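Local structure of DNA-binding protein (Silicibacter pomeroyi, 3EUS) at residues 31-36 and 63-68. The protein probably binds DNA through a helix-turn-helix domain of the XRE/Cro-C1 type. Sequence-based numbering, arbitrary orientation.
Sequences ADLAER and MAACEG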
ATOM      1  N   ALA A  31      12.954  -9.991  13.604  1.00 17.36           N
ATOM      2  CA  ALA A  31      13.476 -11.233  13.029  1.00 17.98           C
ATOM      3  C   ALA A  31      12.377 -12.237  12.662  1.00 17.32           C
ATOM      4  O   ALA A  31      12.451 -12.861  11.593  1.00 16.88           O
ATOM      5  CB  ALA A  31      14.500 -11.890  13.979  1.00 18.22           C
ATOM      6  N   ASP A  32      11.418 -12.402  13.584  1.00 16.82           N
ATOM      7  CA  ASP A  32      10.295 -13.350  13.461  1.00 17.17           C
ATOM      8  C   ASP A  32       9.443 -12.992  12.244  1.00 16.02           C
ATOM      9  O   ASP A  32       9.068 -13.861  11.442  1.00 16.98           O
ATOM     10  CB  ASP A  32       9.387 -13.258  14.689  1.00 16.77           C
ATOM     11  CG  ASP A  32       9.967 -13.888  15.951  1.00 19.81           C
ATOM     12  OD1 ASP A  32      10.828 -14.813  15.872  1.00 16.59           O
ATOM     13  OD2 ASP A  32       9.463 -13.477  17.039  1.00 19.11           O
ATOM     14  N   LEU A  33       9.170 -11.691  12.106  1.00 16.01           N
ATOM     15  CA  LEU A  33       8.367 -11.192  11.015  1.00 14.77           C
ATOM     16  C   LEU A  33       9.142 -11.359   9.707  1.00 14.40           C
ATOM     17  O   LEU A  33       8.563 -11.813   8.707  1.00 12.86           O
ATOM     18  CB  LEU A  33       7.903  -9.735  11.222  1.00 15.27           C
ATOM     19  CG  LEU A  33       7.117  -9.150  10.041  1.00  9.62           C
ATOM     20  CD1 LEU A  33       5.888 -10.052   9.594  1.00 10.36           C
ATOM     21  CD2 LEU A  33       6.715  -7.635  10.220  1.00 11.03           C
ATOM     22  N   ALA A  34      10.428 -10.998   9.699  1.00 13.91           N
ATOM     23  CA  ALA A  34      11.223 -11.118   8.480  1.00 14.82           C
ATOM     24  C   ALA A  34      11.260 -12.587   8.014  1.00 14.64           C
ATOM     25  O   ALA A  34      11.144 -12.861   6.829  1.00 15.95           O
ATOM     26  CB  ALA A  34      12.625 -10.566   8.651  1.00 14.88           C
ATOM     27  N   GLU A  35      11.356 -13.501   8.960  1.00 15.78           N
ATOM     28  CA  GLU A  35      11.431 -14.940   8.636  1.00 15.90           C
ATOM     29  C   GLU A  35      10.130 -15.327   7.918  1.00 15.74           C
ATOM     30  O   GLU A  35      10.143 -15.997   6.858  1.00 15.07           O
ATOM     31  CB  GLU A  35      11.588 -15.778   9.924  1.00 16.37           C
ATOM     32  CG  GLU A  35      13.010 -15.993  10.416  1.00 21.93           C
ATOM     33  CD  GLU A  35      13.821 -16.997   9.620  1.00 28.06           C
ATOM     34  OE1 GLU A  35      13.384 -18.154   9.395  1.00 32.02           O
ATOM     35  OE2 GLU A  35      14.953 -16.630   9.249  1.00 34.65           O
ATOM     36  N   ARG A  36       9.004 -14.832   8.434  1.00 15.19           N
ATOM     37  CA  ARG A  36       7.701 -15.127   7.826  1.00 16.64           C
ATOM     38  C   ARG A  36       7.563 -14.524   6.438  1.00 17.17           C
ATOM     39  O   ARG A  36       6.824 -15.069   5.614  1.00 18.75           O
ATOM     40  CB  ARG A  36       6.536 -14.657   8.668  1.00 16.71           C
ATOM     41  CG  ARG A  36       6.366 -15.371   9.982  1.00 18.17           C
ATOM     42  CD  ARG A  36       5.165 -14.788  10.706  1.00 19.80           C
ATOM     43  NE  ARG A  36       4.877 -15.532  11.917  1.00 23.03           N
ATOM     44  CZ  ARG A  36       3.767 -15.392  12.639  1.00 24.20           C
ATOM     45  NH1 ARG A  36       2.819 -14.518  12.291  1.00 26.44           N
ATOM     46  NH2 ARG A  36       3.593 -16.153  13.714  1.00 26.06           N
ATOM     47  N   MET A  63       1.038  -7.378   6.321  1.00 14.40           N
ATOM     48  CA  MET A  63      -0.159  -7.353   7.136  1.00 13.23           C
ATOM     49  C   MET A  63      -0.726  -8.752   7.339  1.00 14.14           C
ATOM     50  O   MET A  63      -1.153  -9.078   8.412  1.00 13.42           O
ATOM     51  CB  MET A  63      -1.200  -6.367   6.555  1.00 13.58           C
ATOM     52  CG  MET A  63      -0.719  -4.894   6.662  1.00 12.95           C
ATOM     53  SD  MET A  63      -0.235  -4.239   8.287  1.00  7.31           S
ATOM     54  CE  MET A  63      -1.755  -4.433   9.231  1.00 17.99           C
ATOM     55  N   ALA A  64      -0.697  -9.585   6.306  1.00 13.98           N
ATOM     56  CA  ALA A  64      -1.097 -10.973   6.443  1.00 14.10           C
ATOM     57  C   ALA A  64      -0.223 -11.758   7.390  1.00 12.45           C
ATOM     58  O   ALA A  64      -0.741 -12.597   8.152  1.00 12.94           O
ATOM     59  CB  ALA A  64      -1.089 -11.708   5.028  1.00 14.01           C
ATOM     60  N   ALA A  65       1.069 -11.523   7.343  1.00 13.22           N
ATOM     61  CA  ALA A  65       2.018 -12.208   8.259  1.00 14.47           C
ATOM     62  C   ALA A  65       1.814 -11.781   9.706  1.00 13.84           C
ATOM     63  O   ALA A  65       2.145 -12.534  10.615  1.00 14.23           O
ATOM     64  CB  ALA A  65       3.498 -11.971   7.833  1.00 13.62           C
ATOM     65  N   CYS A  66       1.248 -10.596   9.902  1.00 15.08           N
ATOM     66  CA  CYS A  66       0.927 -10.076  11.238  1.00 14.91           C
ATOM     67  C   CYS A  66      -0.501 -10.351  11.601  1.00 14.89           C
ATOM     68  O   CYS A  66      -0.939  -9.877  12.627  1.00 16.72           O
ATOM     69  CB  CYS A  66       1.163  -8.576  11.298  1.00 14.60           C
ATOM     70  SG  CYS A  66       2.923  -8.031  11.095  1.00 15.98           S
ATOM     71  N   GLU A  67      -1.216 -11.133  10.799  1.00 14.91           N
ATOM     72  CA  GLU A  67      -2.649 -11.433  11.033  1.00 16.37           C
ATOM     73  C   GLU A  67      -3.422 -10.129  11.253  1.00 16.07           C
ATOM     74  O   GLU A  67      -4.157  -9.962  12.220  1.00 15.64           O
ATOM     75  CB  GLU A  67      -2.806 -12.395  12.222  1.00 17.67           C
ATOM     76  CG  GLU A  67      -1.856 -13.552  12.126  1.00 21.13           C
ATOM     77  CD  GLU A  67      -2.124 -14.557  13.213  1.00 28.71           C
ATOM     78  OE1 GLU A  67      -1.754 -14.305  14.392  1.00 31.73           O
ATOM     79  OE2 GLU A  67      -2.750 -15.579  12.889  1.00 31.04           O
ATOM     80  N   GLY A  68      -3.202  -9.172  10.368  1.00 14.65           N
ATOM     81  CA  GLY A  68      -3.826  -7.870  10.520  1.00 15.52           C
ATOM     82  C   GLY A  68      -4.487  -7.430   9.254  1.00 14.66           C
ATOM     83  O   GLY A  68      -4.649  -6.227   9.031  1.00 15.23           O
TER
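Arg36 reaches across to the C-terminal end of helix 56-65 and gives a hydrogen bond from NH1 to the backbone O of Ala65, 2.7 Å away. The oxygen is met at the edge of the guanidinium, in its plane, and the C=O...N angle of 170° places NH1 almost straight ahead of the carbonyl. The bond is less straight on the donor side, with 140° at the hydrogen. Arg36 gets there with a chain extended from CG to NE, which carries the guanidinium past the methyl of Ala65 while CB stays 4.1 Å from Ala65 CB. Because the acceptor belongs to the last helical residue, the positive group sits at the carbonyl end of the helix, where the helix dipole would be expected to favour it; Glu67 OE1, 5.0 Å from Arg36 NH1, may add a long-range attraction without contact.

The all-helical chain is consistent with the XRE/Cro-C1 fold, in which helices 30-36 and 41-48 would form the helix-turn-helix pair; the contact packs the first of them against the end of helix 56-65. That end is closed by a Schellman motif: Glu67, with positive phi, is its C-prime residue, Gly68 N bonds to Met63 O at 2.8 Å, and Glu67 N bonds to Ala64 O.

One helical turn before Arg36, Leu33 supplies the apolar half. With CG anti to the backbone N (chi1 177°), its branched end swings in toward Ala65 and Cys66, although CB itself does not point there. CD1 touches Ala65 CB at 3.5 Å, and the forked end faces the sulfur of Cys66, CD1 and CD2 each lying 3.9 Å from SG. Leu33 also packs on Val44 of helix 41-48, and Cys66 on Ala22 of helix 10-25.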